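Local coordinates for uncharacterized protein with ferredoxin-like fold (PDB 3E8O) that is of unknown function but belongs to the antibiotic biosynthesis monooxygenase family, so it probably acts as a small dimeric oxidoreductase with a ferredoxin-like fold, at residues A[31-34]-A[35-39]; A[72-76]-A[77-81]. All coordinates share one frame; numbering follows the deposited sequence.

Contact 1: A[31-34]-A[35-39]; sequences EHAA and HLRQL
Arg-37 folds its guanidinium back over the start of the helix, one face turned to the carbonyl oxygen of Ala-33, while Arg-37 NH1 comes within 3.7 Å of Ala-33 CB. Its chain runs extended from CG to NE, and CG itself passes 3.3 Å from Ala-33 O. The other flat group is the imidazole of His-32, which carries CG of Glu-31 over the centre of one face. The backbone beneath is the first turn of a helix: Arg-37 N bonds to Ala-33 O at 2.9 Å, flanked by the bonds from Leu-36 N to His-32 O and from Gln-38 N to Ala-34 O. Just ahead of that ladder a water extends it, donating to Glu-31 O and accepting from His-35 N at 3.0 Å. With CG anti to the backbone N (chi1 -178°), the Leu-36 side chain packs on Phe-68 of strand 67-74 and Leu-96 of helix 87-98. Arg-37 forms a salt bridge through NE with Glu-60 of strand 53-61 and packs on Leu-62 of the second subunit, so the opening of helix 33-47 is tied to the sheet and touches the dimer partner.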
loop_
_atom_site.group_PDB
_atom_site.type_symbol
_atom_site.label_atom_id
_atom_site.label_comp_id
_atom_site.label_asym_id
_atom_site.label_seq_id
_atom_site.Cartn_x
_atom_site.Cartn_y
_atom_site.Cartn_z
ATOM N N GLU A 31 20.046 -9.534 6.097
ATOM C CA GLU A 31 20.999 -9.991 5.103
ATOM C C GLU A 31 20.523 -9.919 3.665
ATOM O O GLU A 31 21.307 -9.715 2.751
ATOM C CB GLU A 31 21.409 -11.452 5.394
ATOM C CG GLU A 31 22.301 -12.052 4.379
ATOM C CD GLU A 31 22.563 -13.540 4.637
ATOM O OE1 GLU A 31 21.855 -14.140 5.495
ATOM O OE2 GLU A 31 23.469 -14.106 3.970
ATOM N N HIS A 32 19.230 -10.049 3.478
ATOM C CA HIS A 32 18.657 -10.149 2.110
ATOM C C HIS A 32 17.771 -8.978 1.704
ATOM O O HIS A 32 17.255 -8.938 0.583
ATOM C CB HIS A 32 17.828 -11.424 1.971
ATOM C CG HIS A 32 18.591 -12.698 2.179
ATOM N ND1 HIS A 32 19.639 -13.061 1.381
ATOM C CD2 HIS A 32 18.410 -13.720 3.052
ATOM C CE1 HIS A 32 20.116 -14.228 1.773
ATOM N NE2 HIS A 32 19.383 -14.657 2.786
ATOM N N ALA A 33 17.618 -8.030 2.610
ATOM C CA ALA A 33 16.682 -6.910 2.359
ATOM C C ALA A 33 17.061 -6.080 1.149
ATOM O O ALA A 33 16.213 -5.718 0.349
ATOM C CB ALA A 33 16.492 -6.030 3.633
ATOM N N ALA A 34 18.342 -5.744 1.021
ATOM C CA ALA A 34 18.768 -4.937 -0.145
ATOM C C ALA A 34 18.438 -5.638 -1.487
ATOM O O ALA A 34 17.971 -5.031 -2.454
ATOM C CB ALA A 34 20.271 -4.534 -0.035
ATOM N N HIS A 35 18.683 -6.930 -1.533
ATOM C CA HIS A 35 18.370 -7.739 -2.706
ATOM C C HIS A 35 16.860 -7.754 -2.976
ATOM O O HIS A 35 16.401 -7.649 -4.110
ATOM C CB HIS A 35 18.914 -9.181 -2.562
ATOM C CG HIS A 35 20.420 -9.259 -2.484
ATOM N ND1 HIS A 35 21.081 -10.090 -1.605
ATOM C CD2 HIS A 35 21.381 -8.556 -3.128
ATOM C CE1 HIS A 35 22.388 -9.917 -1.734
ATOM N NE2 HIS A 35 22.595 -9.002 -2.659
ATOM N N LEU A 36 16.081 -7.821 -1.900
ATOM C CA LEU A 36 14.630 -7.860 -2.098
ATOM C C LEU A 36 14.092 -6.520 -2.610
ATOM O O LEU A 36 13.212 -6.465 -3.473
ATOM C CB LEU A 36 13.908 -8.278 -0.835
ATOM C CG LEU A 36 12.382 -8.401 -0.968
ATOM C CD1 LEU A 36 11.923 -9.323 -2.098
ATOM C CD2 LEU A 36 11.743 -8.798 0.386
ATOM N N ARG A 37 14.683 -5.443 -2.129
ATOM C CA ARG A 37 14.237 -4.125 -2.586
ATOM C C ARG A 37 14.486 -3.991 -4.072
ATOM O O ARG A 37 13.674 -3.497 -4.809
ATOM C CB ARG A 37 14.917 -2.967 -1.821
ATOM C CG ARG A 37 14.567 -2.902 -0.358
ATOM C CD ARG A 37 15.181 -1.689 0.329
ATOM N NE ARG A 37 15.025 -1.744 1.763
ATOM C CZ ARG A 37 15.895 -2.234 2.633
ATOM N NH1 ARG A 37 17.107 -2.600 2.265
ATOM N NH2 ARG A 37 15.551 -2.332 3.889
ATOM N N GLN A 38 15.666 -4.416 -4.499
ATOM C CA GLN A 38 16.025 -4.345 -5.905
ATOM C C GLN A 38 15.079 -5.175 -6.764
ATOM O O GLN A 38 14.629 -4.761 -7.824
ATOM C CB GLN A 38 17.502 -4.766 -6.143
ATOM C CG GLN A 38 17.859 -4.699 -7.624
ATOM C CD GLN A 38 19.195 -5.244 -8.015
ATOM O OE1 GLN A 38 19.614 -6.317 -7.577
ATOM N NE2 GLN A 38 19.858 -4.521 -8.908
ATOM N N LEU A 39 14.790 -6.372 -6.282
ATOM C CA LEU A 39 13.859 -7.285 -6.990
ATOM C C LEU A 39 12.469 -6.691 -7.111
ATOM O O LEU A 39 11.848 -6.734 -8.171
ATOM C CB LEU A 39 13.802 -8.621 -6.267
ATOM C CG LEU A 39 12.840 -9.672 -6.828
ATOM C CD1 LEU A 39 13.142 -10.050 -8.276
ATOM C CD2 LEU A 39 12.873 -10.918 -5.897
HETATM O O HOH W 1 20.706 -8.112 0.375
#

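Contact 2: A[72-76]-A[77-81]; sequences EHWDN and LGAMH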
loop_
_atom_site.group_PDB
_atom_site.type_symbol
_atom_site.label_atom_id
_atom_site.label_comp_id
_atom_site.label_asym_id
_atom_site.label_seq_id
_atom_site.Cartn_x
_atom_site.Cartn_y
_atom_site.Cartn_z
ATOM N N GLU A 72 -1.577 -3.235 -5.722
ATOM C CA GLU A 72 -1.888 -3.319 -7.153
ATOM C C GLU A 72 -3.345 -3.022 -7.423
ATOM O O GLU A 72 -4.201 -3.432 -6.674
ATOM C CB GLU A 72 -1.604 -4.748 -7.718
ATOM C CG GLU A 72 -0.362 -5.420 -7.196
ATOM C CD GLU A 72 -0.157 -6.855 -7.598
ATOM O OE1 GLU A 72 -0.601 -7.241 -8.707
ATOM O OE2 GLU A 72 0.510 -7.600 -6.819
ATOM N N HIS A 73 -3.588 -2.339 -8.537
ATOM C CA HIS A 73 -4.942 -2.139 -9.059
ATOM C C HIS A 73 -4.972 -2.661 -10.480
ATOM O O HIS A 73 -4.131 -2.310 -11.289
ATOM C CB HIS A 73 -5.372 -0.665 -9.077
ATOM C CG HIS A 73 -5.457 -0.036 -7.738
ATOM N ND1 HIS A 73 -5.747 1.303 -7.600
ATOM C CD2 HIS A 73 -5.267 -0.526 -6.486
ATOM C CE1 HIS A 73 -5.766 1.597 -6.308
ATOM N NE2 HIS A 73 -5.467 0.513 -5.614
ATOM N N TRP A 74 -5.907 -3.561 -10.743
ATOM C CA TRP A 74 -6.107 -4.209 -12.059
ATOM C C TRP A 74 -7.466 -3.863 -12.596
ATOM O O TRP A 74 -8.454 -3.807 -11.869
ATOM C CB TRP A 74 -5.972 -5.742 -11.916
ATOM C CG TRP A 74 -4.553 -6.158 -11.615
ATOM C CD1 TRP A 74 -4.009 -6.378 -10.380
ATOM C CD2 TRP A 74 -3.491 -6.314 -12.557
ATOM N NE1 TRP A 74 -2.664 -6.628 -10.497
ATOM C CE2 TRP A 74 -2.320 -6.615 -11.825
ATOM C CE3 TRP A 74 -3.409 -6.215 -13.951
ATOM C CZ2 TRP A 74 -1.100 -6.804 -12.425
ATOM C CZ3 TRP A 74 -2.182 -6.410 -14.539
ATOM C CH2 TRP A 74 -1.061 -6.692 -13.791
ATOM N N ASP A 75 -7.548 -3.715 -13.907
ATOM C CA ASP A 75 -8.812 -3.313 -14.527
ATOM C C ASP A 75 -9.912 -4.315 -14.270
ATOM O O ASP A 75 -11.051 -3.975 -14.124
ATOM C CB ASP A 75 -8.635 -3.120 -16.024
ATOM C CG ASP A 75 -9.866 -2.624 -16.659
ATOM O OD1 ASP A 75 -10.233 -1.454 -16.398
ATOM O OD2 ASP A 75 -10.509 -3.443 -17.347
ATOM N N ASN A 76 -9.529 -5.596 -14.262
ATOM C CA ASN A 76 -10.482 -6.676 -14.028
ATOM C C ASN A 76 -9.733 -7.916 -13.601
ATOM O O ASN A 76 -8.506 -8.000 -13.691
ATOM C CB ASN A 76 -11.348 -6.923 -15.254
ATOM C CG ASN A 76 -10.526 -7.186 -16.486
ATOM O OD1 ASN A 76 -9.925 -8.228 -16.610
ATOM N ND2 ASN A 76 -10.421 -6.199 -17.368
ATOM N N LEU A 77 -10.492 -8.869 -13.082
ATOM C CA LEU A 77 -9.929 -10.127 -12.612
ATOM C C LEU A 77 -9.188 -10.893 -13.674
ATOM O O LEU A 77 -8.145 -11.478 -13.414
ATOM C CB LEU A 77 -10.979 -11.045 -12.000
ATOM C CG LEU A 77 -11.371 -10.766 -10.576
ATOM C CD1 LEU A 77 -12.618 -11.612 -10.187
ATOM C CD2 LEU A 77 -10.221 -11.052 -9.620
ATOM N N GLY A 78 -9.696 -10.829 -14.897
ATOM C CA GLY A 78 -9.070 -11.551 -15.993
ATOM C C GLY A 78 -7.650 -11.046 -16.267
ATOM O O GLY A 78 -6.713 -11.836 -16.475
ATOM N N ALA A 79 -7.471 -9.725 -16.224
ATOM C CA ALA A 79 -6.155 -9.126 -16.442
ATOM C C ALA A 79 -5.200 -9.536 -15.337
ATOM O O ALA A 79 -4.000 -9.768 -15.574
ATOM C CB ALA A 79 -6.227 -7.620 -16.584
HETATM N N MSE A 80 -5.699 -9.568 -14.114
HETATM C CA MSE A 80 -4.855 -9.979 -12.996
HETATM C C MSE A 80 -4.413 -11.419 -13.147
HETATM O O MSE A 80 -3.263 -11.721 -12.948
HETATM C CB MSE A 80 -5.584 -9.761 -11.689
HETATM C CG MSE A 80 -4.706 -10.038 -10.507
HETATM SE SE MSE A 80 -5.631 -9.850 -8.834
HETATM C CE MSE A 80 -6.654 -11.290 -9.094
ATOM N N HIS A 81 -5.331 -12.282 -13.542
ATOM C CA HIS A 81 -5.040 -13.697 -13.738
ATOM C C HIS A 81 -3.993 -13.907 -14.822
ATOM O O HIS A 81 -3.067 -14.720 -14.689
ATOM C CB HIS A 81 -6.306 -14.505 -13.980
ATOM C CG HIS A 81 -7.014 -14.804 -12.702
ATOM N ND1 HIS A 81 -8.361 -14.599 -12.509
ATOM C CD2 HIS A 81 -6.514 -15.199 -11.502
ATOM C CE1 HIS A 81 -8.679 -14.947 -11.270
ATOM N NE2 HIS A 81 -7.575 -15.290 -10.630
#
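Trp-74, the last residue of its strand, receives Met-80, a selenomethionine, over one face of its indole. The apolar part of the contact is a CH-pi approach: Met-80 CG stands 3.9 Å from the centroid of the five-membered ring, 19° off the ring normal. With CG anti to the backbone N, the Met-80 chain crosses the indole at about a right angle before bending at its last torsion. The selenium then lies obliquely to the same ring, 4.8 Å from its centroid, as a Met-aromatic contact. Toward the six-membered ring the neighbour is Ala-79, whose CB lies 4.1 Å from Trp-74 CE3. Met-80 also packs on Ile-117 of the second subunit.

The polar contacts begin with the N-cap. Asn-76 OD1 accepts from Ala-79 N at 2.9 Å, the donor tilted 32° from the plane of the side-chain carbonyl. A chi1 of 55° sets CG of Asn-76 between the backbone N and the carbonyl carbon, turning OD1 back over the first turn. The main chain of Asn-76 starts the helical ladder, its O accepting from Met-80 N at 3.2 Å. On the other side of the amide, ND2 donates to Asp-75 OD2. Within the strand, Trp-74 NE1 donates to Glu-72 OE1 at 2.8 Å, almost exactly in the indole plane.

The strand end and the first helical turn are thus held together by the indole face and by the Asn-76 cap. Two bonds to the Asn-76 amide hold the cap in a definite orientation. Chemically, the indole is used twice: a face takes up the selenomethionine, while its N-H is satisfied by the buried Glu-72 carboxylate at the edge, which fixes its rotation, just as the cap occupies the N-H of Ala-79 in the first turn.

Overall arrangement
Both contacts cover the start of a helix, but they lie on opposite sides of the chain's centre, with their own centres about 26 Å apart and nearest atoms about 11 Å apart. Contact 1 stays almost wholly within helix 33-47 and is the more exposed of the two, although Ala-33 and Leu-36 are buried; contact 2 joins strand 67-74 to helix 77-84, and in it Trp-74 and Met-80 are buried. The two helix starts are finished differently: a water extends the hydrogen bonding in 31-39, whereas an asparagine side chain caps the helix in 72-81. Strand 67-74 is shared ground, since Phe-68 touches contact 1 and Trp-74 belongs to contact 2. Each also touches the second subunit.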